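Pollen allergen Phl p 6 (Phleum pratense, PDB 6TRK) is a grass pollen allergen of the Poa p IX/Phl p VI family, a small helical protein whose role in the pollen is not established. Local coordinates at residues Ala3-Ser17 with Tyr45-Leu59. The protein carries 1 engineered substitution. Numbering follows the deposited sequence.
Sequences ATTEEQKLIEDVNAS and YKRNLADAVSKAPQL. Engineered in segment 45-59: Tyr45 (natural residue Ser).
Leu10 packs against Ala52 near the end of helix 30-55 and against Ala56 and Leu59 just beyond it, where the chain turns. Helix 2-23 runs almost antiparallel to helix 30-55 here; the axes of helices 3-17 and 45-55 approach to 9.6 Å, at 175°. Leu10 CB meets Leu59 CD2 at 3.9 Å. Beyond CG the chain forks: Leu10 CD1 lies against Ala56 CB at 3.6 Å and the backbone of Ala52, while CD2 reaches Asp51 CB. Alanine at 52 and 56 probably lets CD1 come close to the opposing backbone. Ile11 CD1 touches Leu59 CD1, extending this apolar patch toward Leu94 of helix 82-98.

Polar grips lie toward both ends. Asn48, with CG beside its backbone N (chi1 -72°), sends its amide across to the last turn of segment 3-17. Asn48 ND2 donates to Ser17 OG at 3.0 Å, the hydroxyl lying close to the amide plane, and also to a water that in turn donates to Val14 O; together the two acceptors help to hold the amide's rotation. Val14 CG2 rests on Asn48 CB, and its CG1 faces the ring edge of Tyr45, an engineered residue replacing serine.

At the other end, Gln58 NE2 donates to the anti lone pair of Glu7 OE2 at 2.8 Å, with the carboxylate and amide planes turned 51° apart. Gln58 bends at its second torsion to bring its amide there, and a water also donates to OE2. Glu6 lies over the aliphatic part of Lys55, Glu6 OE1 3.6 Å from Lys55 CD; their charged atoms stay 5.0 Å apart (Glu6 OE1 to Lys55 NZ), with a water between, weakly held by the lysine.

Ala52 also touches Leu63 of helix 60-76, and Val14 touches Phe90 of helix 82-98, as expected of an antiparallel helix pair within the four-helix bundle of group 5/6 grass pollen allergens.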
ATOM      1  N   ALA A   3     -16.664   3.664 -13.997  1.00 25.12           N
ATOM      2  CA  ALA A   3     -15.335   4.111 -13.576  1.00 34.88           C
ATOM      3  C   ALA A   3     -15.107   3.861 -12.088  1.00 48.13           C
ATOM      4  O   ALA A   3     -14.095   3.272 -11.694  1.00 34.69           O
ATOM      5  CB  ALA A   3     -15.149   5.592 -13.920  1.00 35.39           C
ATOM      6  N   THR A   4     -16.042   4.295 -11.239  1.00 30.41           N
ATOM      7  CA  THR A   4     -15.890   4.071  -9.801  1.00 27.01           C
ATOM      8  C   THR A   4     -15.872   2.576  -9.458  1.00 32.71           C
ATOM      9  O   THR A   4     -15.192   2.163  -8.513  1.00 33.91           O
ATOM     10  CB  THR A   4     -16.999   4.778  -9.016  1.00 50.80           C
ATOM     11  OG1 THR A   4     -18.277   4.238  -9.366  1.00 62.50           O
ATOM     12  CG2 THR A   4     -16.987   6.273  -9.304  1.00 40.18           C
ATOM     13  N   THR A   5     -16.630   1.753 -10.184  1.00 29.29           N
ATOM     14  CA  THR A   5     -16.577   0.318  -9.926  1.00 23.25           C
ATOM     15  C   THR A   5     -15.194  -0.234 -10.262  1.00 30.50           C
ATOM     16  O   THR A   5     -14.668  -1.101  -9.546  1.00 27.28           O
ATOM     17  CB  THR A   5     -17.650  -0.418 -10.719  1.00 39.62           C
ATOM     18  OG1 THR A   5     -18.947   0.002 -10.278  1.00 36.44           O
ATOM     19  CG2 THR A   5     -17.524  -1.916 -10.500  1.00 31.83           C
ATOM     20  N   GLU A   6     -14.591   0.245 -11.348  1.00 25.93           N
ATOM     21  CA  GLU A   6     -13.255  -0.232 -11.698  1.00 26.25           C
ATOM     22  C   GLU A   6     -12.211   0.278 -10.698  1.00 22.70           C
ATOM     23  O   GLU A   6     -11.313  -0.484 -10.294  1.00 23.36           O
ATOM     24  CB  GLU A   6     -12.898   0.177 -13.133  1.00 24.55           C
ATOM     25  CG  GLU A   6     -11.517  -0.307 -13.600  1.00 59.63           C
ATOM     26  CD  GLU A   6     -11.332  -1.816 -13.486  1.00114.10           C
ATOM     27  OE1 GLU A   6     -10.363  -2.270 -12.820  1.00 31.28           O
ATOM     28  OE2 GLU A   6     -12.155  -2.547 -14.067  1.00 42.50           O
ATOM     29  N   GLU A   7     -12.315   1.547 -10.285  1.00 23.68           N
ATOM     30  CA  GLU A   7     -11.408   2.074  -9.266  1.00 22.37           C
ATOM     31  C   GLU A   7     -11.487   1.249  -7.983  1.00 25.14           C
ATOM     32  O   GLU A   7     -10.461   0.931  -7.378  1.00 21.88           O
ATOM     33  CB  GLU A   7     -11.709   3.542  -8.965  1.00 21.04           C
ATOM     34  CG  GLU A   7     -11.511   4.458 -10.149  1.00 26.19           C
ATOM     35  CD  GLU A   7     -11.969   5.895  -9.888  1.00 42.20           C
ATOM     36  OE1 GLU A   7     -12.479   6.184  -8.781  1.00 36.98           O
ATOM     37  OE2 GLU A   7     -11.826   6.727 -10.802  1.00 42.92           O
ATOM     38  N   GLN A   8     -12.693   0.896  -7.546  1.00 22.38           N
ATOM     39  CA  GLN A   8     -12.820   0.133  -6.302  1.00 19.50           C
ATOM     40  C   GLN A   8     -12.167  -1.241  -6.415  1.00 18.50           C
ATOM     41  O   GLN A   8     -11.529  -1.712  -5.455  1.00 22.80           O
ATOM     42  CB  GLN A   8     -14.293  -0.001  -5.927  1.00 27.50           C
ATOM     43  CG  GLN A   8     -14.879   1.221  -5.239  1.00 38.30           C
ATOM     44  N   LYS A   9     -12.341  -1.917  -7.560  1.00 21.37           N
ATOM     45  CA  LYS A   9     -11.675  -3.193  -7.769  1.00 20.87           C
ATOM     46  C   LYS A   9     -10.155  -3.058  -7.701  1.00 20.43           C
ATOM     47  O   LYS A   9      -9.473  -3.904  -7.123  1.00 22.34           O
ATOM     48  CB  LYS A   9     -12.053  -3.784  -9.129  1.00 33.53           C
ATOM     49  CG  LYS A   9     -13.414  -4.435  -9.204  1.00 60.98           C
ATOM     50  N   LEU A  10      -9.610  -2.020  -8.328  1.00 18.75           N
ATOM     51  CA  LEU A  10      -8.160  -1.829  -8.287  1.00 18.09           C
ATOM     52  C   LEU A  10      -7.685  -1.532  -6.871  1.00 18.40           C
ATOM     53  O   LEU A  10      -6.650  -2.062  -6.430  1.00 16.42           O
ATOM     54  CB  LEU A  10      -7.750  -0.718  -9.256  1.00 17.38           C
ATOM     55  CG  LEU A  10      -7.930  -1.039 -10.747  1.00 19.91           C
ATOM     56  CD1 LEU A  10      -7.958   0.200 -11.608  1.00 20.90           C
ATOM     57  CD2 LEU A  10      -6.826  -1.965 -11.225  1.00 29.40           C
ATOM     58  N   ILE A  11      -8.423  -0.696  -6.129  1.00 17.49           N
ATOM     59  CA  ILE A  11      -8.043  -0.420  -4.737  1.00 15.04           C
ATOM     60  C   ILE A  11      -8.050  -1.706  -3.931  1.00 17.90           C
ATOM     61  O   ILE A  11      -7.138  -1.964  -3.137  1.00 16.59           O
ATOM     62  CB  ILE A  11      -8.971   0.658  -4.140  1.00 16.33           C
ATOM     63  CG1 ILE A  11      -8.613   1.998  -4.766  1.00 16.52           C
ATOM     64  CG2 ILE A  11      -8.836   0.740  -2.648  1.00 19.66           C
ATOM     65  CD1 ILE A  11      -9.717   3.050  -4.540  1.00 19.76           C
ATOM     66  N   GLU A  12      -9.043  -2.566  -4.162  1.00 16.05           N
ATOM     67  CA  GLU A  12      -9.075  -3.844  -3.463  1.00 13.85           C
ATOM     68  C   GLU A  12      -7.882  -4.730  -3.836  1.00 15.72           C
ATOM     69  O   GLU A  12      -7.293  -5.369  -2.959  1.00 17.44           O
ATOM     70  CB  GLU A  12     -10.394  -4.559  -3.755  1.00 19.79           C
ATOM     71  CG  GLU A  12     -10.445  -5.993  -3.201  1.00 30.79           C
ATOM     72  CD  GLU A  12     -10.124  -6.065  -1.715  1.00 45.91           C
ATOM     73  OE1 GLU A  12      -9.578  -7.107  -1.272  1.00 35.01           O
ATOM     74  OE2 GLU A  12     -10.418  -5.087  -0.984  1.00 38.39           O
ATOM     75  N   ASP A  13      -7.524  -4.794  -5.120  1.00 15.56           N
ATOM     76  CA  ASP A  13      -6.362  -5.595  -5.526  1.00 15.43           C
ATOM     77  C   ASP A  13      -5.066  -5.047  -4.940  1.00 14.74           C
ATOM     78  O   ASP A  13      -4.186  -5.816  -4.528  1.00 13.72           O
ATOM     79  CB  ASP A  13      -6.258  -5.645  -7.044  1.00 16.66           C
ATOM     80  CG  ASP A  13      -7.232  -6.644  -7.673  1.00 39.59           C
ATOM     81  OD1 ASP A  13      -7.495  -7.681  -7.037  1.00 44.26           O
ATOM     82  OD2 ASP A  13      -7.706  -6.400  -8.795  1.00 36.79           O
ATOM     83  N   VAL A  14      -4.921  -3.726  -4.901  1.00 17.06           N
ATOM     84  CA  VAL A  14      -3.728  -3.143  -4.270  1.00 11.97           C
ATOM     85  C   VAL A  14      -3.634  -3.543  -2.809  1.00 13.02           C
ATOM     86  O   VAL A  14      -2.565  -3.911  -2.306  1.00 12.56           O
ATOM     87  CB  VAL A  14      -3.769  -1.593  -4.424  1.00 14.00           C
ATOM     88  CG1 VAL A  14      -2.707  -0.928  -3.545  1.00 15.11           C
ATOM     89  CG2 VAL A  14      -3.568  -1.167  -5.850  1.00 15.92           C
ATOM     90  N   ASN A  15      -4.764  -3.513  -2.099  1.00 12.47           N
ATOM     91  CA  ASN A  15      -4.752  -3.868  -0.682  1.00 11.22           C
ATOM     92  C   ASN A  15      -4.426  -5.340  -0.463  1.00 13.12           C
ATOM     93  O   ASN A  15      -3.640  -5.674   0.423  1.00 13.57           O
ATOM     94  CB  ASN A  15      -6.106  -3.480  -0.080  1.00 14.95           C
ATOM     95  CG  ASN A  15      -6.007  -3.153   1.379  1.00 23.23           C
ATOM     96  OD1 ASN A  15      -4.935  -3.233   2.005  1.00 23.87           O
ATOM     97  ND2 ASN A  15      -7.130  -2.733   1.947  1.00 35.38           N
ATOM     98  N   ALA A  16      -4.972  -6.216  -1.284  1.00 14.16           N
ATOM     99  CA  ALA A  16      -4.705  -7.639  -1.142  1.00 16.89           C
ATOM    100  C   ALA A  16      -3.233  -7.957  -1.393  1.00 15.20           C
ATOM    101  O   ALA A  16      -2.641  -8.758  -0.666  1.00 14.05           O
ATOM    102  CB  ALA A  16      -5.618  -8.428  -2.094  1.00 17.83           C
ATOM    103  N   SER A  17      -2.634  -7.336  -2.416  1.00 14.89           N
ATOM    104  CA  SER A  17      -1.197  -7.551  -2.662  1.00 12.14           C
ATOM    105  C   SER A  17      -0.345  -6.993  -1.531  1.00 12.78           C
ATOM    106  O   SER A  17       0.675  -7.587  -1.148  1.00 13.56           O
ATOM    107  CB  SER A  17      -0.807  -6.898  -3.974  1.00 13.57           C
ATOM    108  OG  SER A  17      -1.419  -7.516  -5.067  1.00 14.76           O
ATOM    109  N   TYR A  45       2.859  -4.558  -6.563  1.00 13.34           N
ATOM    110  CA  TYR A  45       2.309  -3.222  -6.717  1.00 16.60           C
ATOM    111  C   TYR A  45       2.480  -2.726  -8.147  1.00 17.12           C
ATOM    112  O   TYR A  45       1.556  -2.145  -8.717  1.00 16.94           O
ATOM    113  CB  TYR A  45       2.963  -2.229  -5.743  1.00 14.73           C
ATOM    114  CG  TYR A  45       2.458  -0.806  -5.961  1.00 13.28           C
ATOM    115  CD1 TYR A  45       1.210  -0.398  -5.471  1.00 13.68           C
ATOM    116  CD2 TYR A  45       3.202   0.106  -6.661  1.00 19.46           C
ATOM    117  CE1 TYR A  45       0.750   0.875  -5.675  1.00 15.12           C
ATOM    118  CE2 TYR A  45       2.730   1.390  -6.861  1.00 19.37           C
ATOM    119  CZ  TYR A  45       1.516   1.764  -6.343  1.00 19.49           C
ATOM    120  OH  TYR A  45       1.051   3.052  -6.563  1.00 18.83           O
ATOM    121  N   LYS A  46       3.665  -2.955  -8.739  1.00 16.62           N
ATOM    122  CA  LYS A  46       3.894  -2.513 -10.118  1.00 20.40           C
ATOM    123  C   LYS A  46       2.915  -3.168 -11.086  1.00 18.88           C
ATOM    124  O   LYS A  46       2.417  -2.512 -12.017  1.00 17.36           O
ATOM    125  CB  LYS A  46       5.362  -2.770 -10.497  1.00 23.86           C
ATOM    126  CG  LYS A  46       6.296  -1.777  -9.805  1.00 29.77           C
ATOM    127  CD  LYS A  46       7.734  -1.854 -10.339  1.00 34.97           C
ATOM    128  CE  LYS A  46       8.578  -0.691  -9.804  1.00 67.79           C
ATOM    129  N   ARG A  47       2.560  -4.427 -10.847  1.00 17.81           N
ATOM    130  CA  ARG A  47       1.565  -5.053 -11.712  1.00 16.21           C
ATOM    131  C   ARG A  47       0.200  -4.397 -11.515  1.00 17.37           C
ATOM    132  O   ARG A  47      -0.498  -4.130 -12.499  1.00 18.57           O
ATOM    133  CB  ARG A  47       1.499  -6.551 -11.443  1.00 16.04           C
ATOM    134  CG  ARG A  47       2.763  -7.289 -11.850  1.00 17.58           C
ATOM    135  CD  ARG A  47       2.734  -8.750 -11.329  1.00 19.46           C
ATOM    136  NE  ARG A  47       3.980  -9.441 -11.578  1.00 20.65           N
ATOM    137  CZ  ARG A  47       4.420 -10.488 -10.875  1.00 22.48           C
ATOM    138  NH1 ARG A  47       3.697 -10.965  -9.880  1.00 28.42           N
ATOM    139  NH2 ARG A  47       5.580 -11.036 -11.200  1.00 23.86           N
ATOM    140  N   ASN A  48      -0.181  -4.105 -10.257  1.00 15.82           N
ATOM    141  CA  ASN A  48      -1.466  -3.460 -10.015  1.00 15.71           C
ATOM    142  C   ASN A  48      -1.509  -2.054 -10.607  1.00 16.93           C
ATOM    143  O   ASN A  48      -2.540  -1.636 -11.143  1.00 16.89           O
ATOM    144  CB  ASN A  48      -1.768  -3.407  -8.507  1.00 16.75           C
ATOM    145  CG  ASN A  48      -2.109  -4.779  -7.923  1.00 19.81           C
ATOM    146  OD1 ASN A  48      -2.788  -5.589  -8.559  1.00 26.03           O
ATOM    147  ND2 ASN A  48      -1.652  -5.027  -6.705  1.00 16.10           N
ATOM    148  N   LEU A  49      -0.406  -1.311 -10.505  1.00 15.19           N
ATOM    149  CA  LEU A  49      -0.357   0.038 -11.044  1.00 15.15           C
ATOM    150  C   LEU A  49      -0.502   0.034 -12.560  1.00 17.28           C
ATOM    151  O   LEU A  49      -1.211   0.873 -13.122  1.00 20.61           O
ATOM    152  CB  LEU A  49       0.941   0.710 -10.604  1.00 20.19           C
ATOM    153  CG  LEU A  49       1.074   2.200 -10.889  1.00 23.84           C
ATOM    154  CD1 LEU A  49       0.118   3.064 -10.077  1.00 28.68           C
ATOM    155  CD2 LEU A  49       2.525   2.589 -10.610  1.00 26.99           C
ATOM    156  N   ALA A  50       0.105  -0.938 -13.232  1.00 19.07           N
ATOM    157  CA  ALA A  50      -0.060  -1.003 -14.681  1.00 19.95           C
ATOM    158  C   ALA A  50      -1.489  -1.362 -15.066  1.00 21.38           C
ATOM    159  O   ALA A  50      -1.988  -0.881 -16.094  1.00 20.48           O
ATOM    160  CB  ALA A  50       0.939  -1.994 -15.280  1.00 24.36           C
ATOM    161  N   ASP A  51      -2.173  -2.188 -14.277  1.00 21.70           N
ATOM    162  CA  ASP A  51      -3.599  -2.391 -14.525  1.00 20.15           C
ATOM    163  C   ASP A  51      -4.385  -1.089 -14.391  1.00 23.88           C
ATOM    164  O   ASP A  51      -5.306  -0.832 -15.174  1.00 24.00           O
ATOM    165  CB  ASP A  51      -4.166  -3.441 -13.578  1.00 20.09           C
ATOM    166  CG  ASP A  51      -3.731  -4.845 -13.935  1.00 41.71           C
ATOM    167  OD1 ASP A  51      -3.298  -5.057 -15.095  1.00 38.60           O
ATOM    168  OD2 ASP A  51      -3.831  -5.729 -13.062  1.00 40.64           O
ATOM    169  N   ALA A  52      -4.054  -0.268 -13.388  1.00 17.86           N
ATOM    170  CA  ALA A  52      -4.730   1.017 -13.246  1.00 19.15           C
ATOM    171  C   ALA A  52      -4.459   1.929 -14.436  1.00 24.33           C
ATOM    172  O   ALA A  52      -5.363   2.636 -14.903  1.00 22.73           O
ATOM    173  CB  ALA A  52      -4.277   1.712 -11.949  1.00 20.31           C
ATOM    174  N   VAL A  53      -3.201   1.995 -14.885  1.00 21.61           N
ATOM    175  CA  VAL A  53      -2.889   2.788 -16.074  1.00 22.54           C
ATOM    176  C   VAL A  53      -3.792   2.360 -17.225  1.00 23.82           C
ATOM    177  O   VAL A  53      -4.351   3.202 -17.952  1.00 27.21           O
ATOM    178  CB  VAL A  53      -1.403   2.647 -16.452  1.00 22.13           C
ATOM    179  CG1 VAL A  53      -1.155   3.286 -17.811  1.00 30.52           C
ATOM    180  CG2 VAL A  53      -0.513   3.316 -15.430  1.00 21.54           C
ATOM    181  N   SER A  54      -3.976   1.048 -17.387  1.00 24.47           N
ATOM    182  CA  SER A  54      -4.796   0.536 -18.487  1.00 25.40           C
ATOM    183  C   SER A  54      -6.288   0.831 -18.285  1.00 31.74           C
ATOM    184  O   SER A  54      -6.945   1.367 -19.188  1.00 33.13           O
ATOM    185  CB  SER A  54      -4.564  -0.970 -18.633  1.00 32.10           C
ATOM    186  OG  SER A  54      -5.415  -1.503 -19.618  1.00 48.09           O
ATOM    187  N   LYS A  55      -6.830   0.509 -17.105  1.00 26.19           N
ATOM    188  CA  LYS A  55      -8.270   0.482 -16.876  1.00 25.63           C
ATOM    189  C   LYS A  55      -8.845   1.709 -16.173  1.00 28.20           C
ATOM    190  O   LYS A  55     -10.058   1.919 -16.234  1.00 29.77           O
ATOM    191  CB  LYS A  55      -8.633  -0.759 -16.043  1.00 24.61           C
ATOM    192  CG  LYS A  55      -8.276  -2.064 -16.698  1.00 27.69           C
ATOM    193  CD  LYS A  55      -8.520  -3.237 -15.779  1.00 47.30           C
ATOM    194  CE  LYS A  55      -8.356  -4.542 -16.517  1.00 57.37           C
ATOM    195  NZ  LYS A  55      -7.727  -5.528 -15.615  1.00 80.38           N
ATOM    196  N   ALA A  56      -8.034   2.494 -15.457  1.00 25.91           N
ATOM    197  CA  ALA A  56      -8.573   3.609 -14.689  1.00 21.61           C
ATOM    198  C   ALA A  56      -7.480   4.632 -14.446  1.00 25.91           C
ATOM    199  O   ALA A  56      -7.076   4.875 -13.296  1.00 23.88           O
ATOM    200  CB  ALA A  56      -9.150   3.136 -13.360  1.00 25.04           C
ATOM    201  N   PRO A  57      -6.967   5.241 -15.507  1.00 24.27           N
ATOM    202  CA  PRO A  57      -5.809   6.125 -15.352  1.00 26.12           C
ATOM    203  C   PRO A  57      -6.050   7.302 -14.430  1.00 29.75           C
ATOM    204  O   PRO A  57      -5.075   7.850 -13.907  1.00 25.04           O
ATOM    205  CB  PRO A  57      -5.503   6.578 -16.790  1.00 35.62           C
ATOM    206  CG  PRO A  57      -6.689   6.157 -17.620  1.00 31.55           C
ATOM    207  CD  PRO A  57      -7.348   5.024 -16.916  1.00 34.43           C
ATOM    208  N   GLN A  58      -7.310   7.695 -14.194  1.00 26.91           N
ATOM    209  CA  GLN A  58      -7.601   8.760 -13.248  1.00 26.61           C
ATOM    210  C   GLN A  58      -7.215   8.388 -11.821  1.00 25.53           C
ATOM    211  O   GLN A  58      -7.034   9.269 -10.979  1.00 25.90           O
ATOM    212  CB  GLN A  58      -9.099   9.105 -13.313  1.00 33.11           C
ATOM    213  CG  GLN A  58     -10.017   8.006 -12.793  1.00 28.22           C
ATOM    214  CD  GLN A  58     -10.373   6.901 -13.823  1.00 22.00           C
ATOM    215  OE1 GLN A  58      -9.809   6.805 -14.937  1.00 23.81           O
ATOM    216  NE2 GLN A  58     -11.326   6.055 -13.441  1.00 32.50           N
ATOM    217  N   LEU A  59      -7.105   7.095 -11.524  1.00 21.11           N
ATOM    218  CA  LEU A  59      -6.719   6.657 -10.185  1.00 20.66           C
ATOM    219  C   LEU A  59      -5.216   6.735  -9.963  1.00 19.63           C
ATOM    220  O   LEU A  59      -4.759   6.711  -8.816  1.00 18.08           O
ATOM    221  CB  LEU A  59      -7.206   5.227  -9.979  1.00 20.01           C
ATOM    222  CG  LEU A  59      -7.039   4.530  -8.632  1.00 25.51           C
ATOM    223  CD1 LEU A  59      -7.822   5.269  -7.574  1.00 34.71           C
ATOM    224  CD2 LEU A  59      -7.521   3.104  -8.743  1.00 23.66           C
TER
HETATM  225  O   HOH W   1      -9.078  -4.626 -12.644  1.00 36.12           O
HETATM  226  O   HOH W   2     -10.049   8.598  -9.454  1.00 40.92           O
HETATM  227  O   HOH W   3      -0.325  -3.558  -4.267  1.00 16.31           O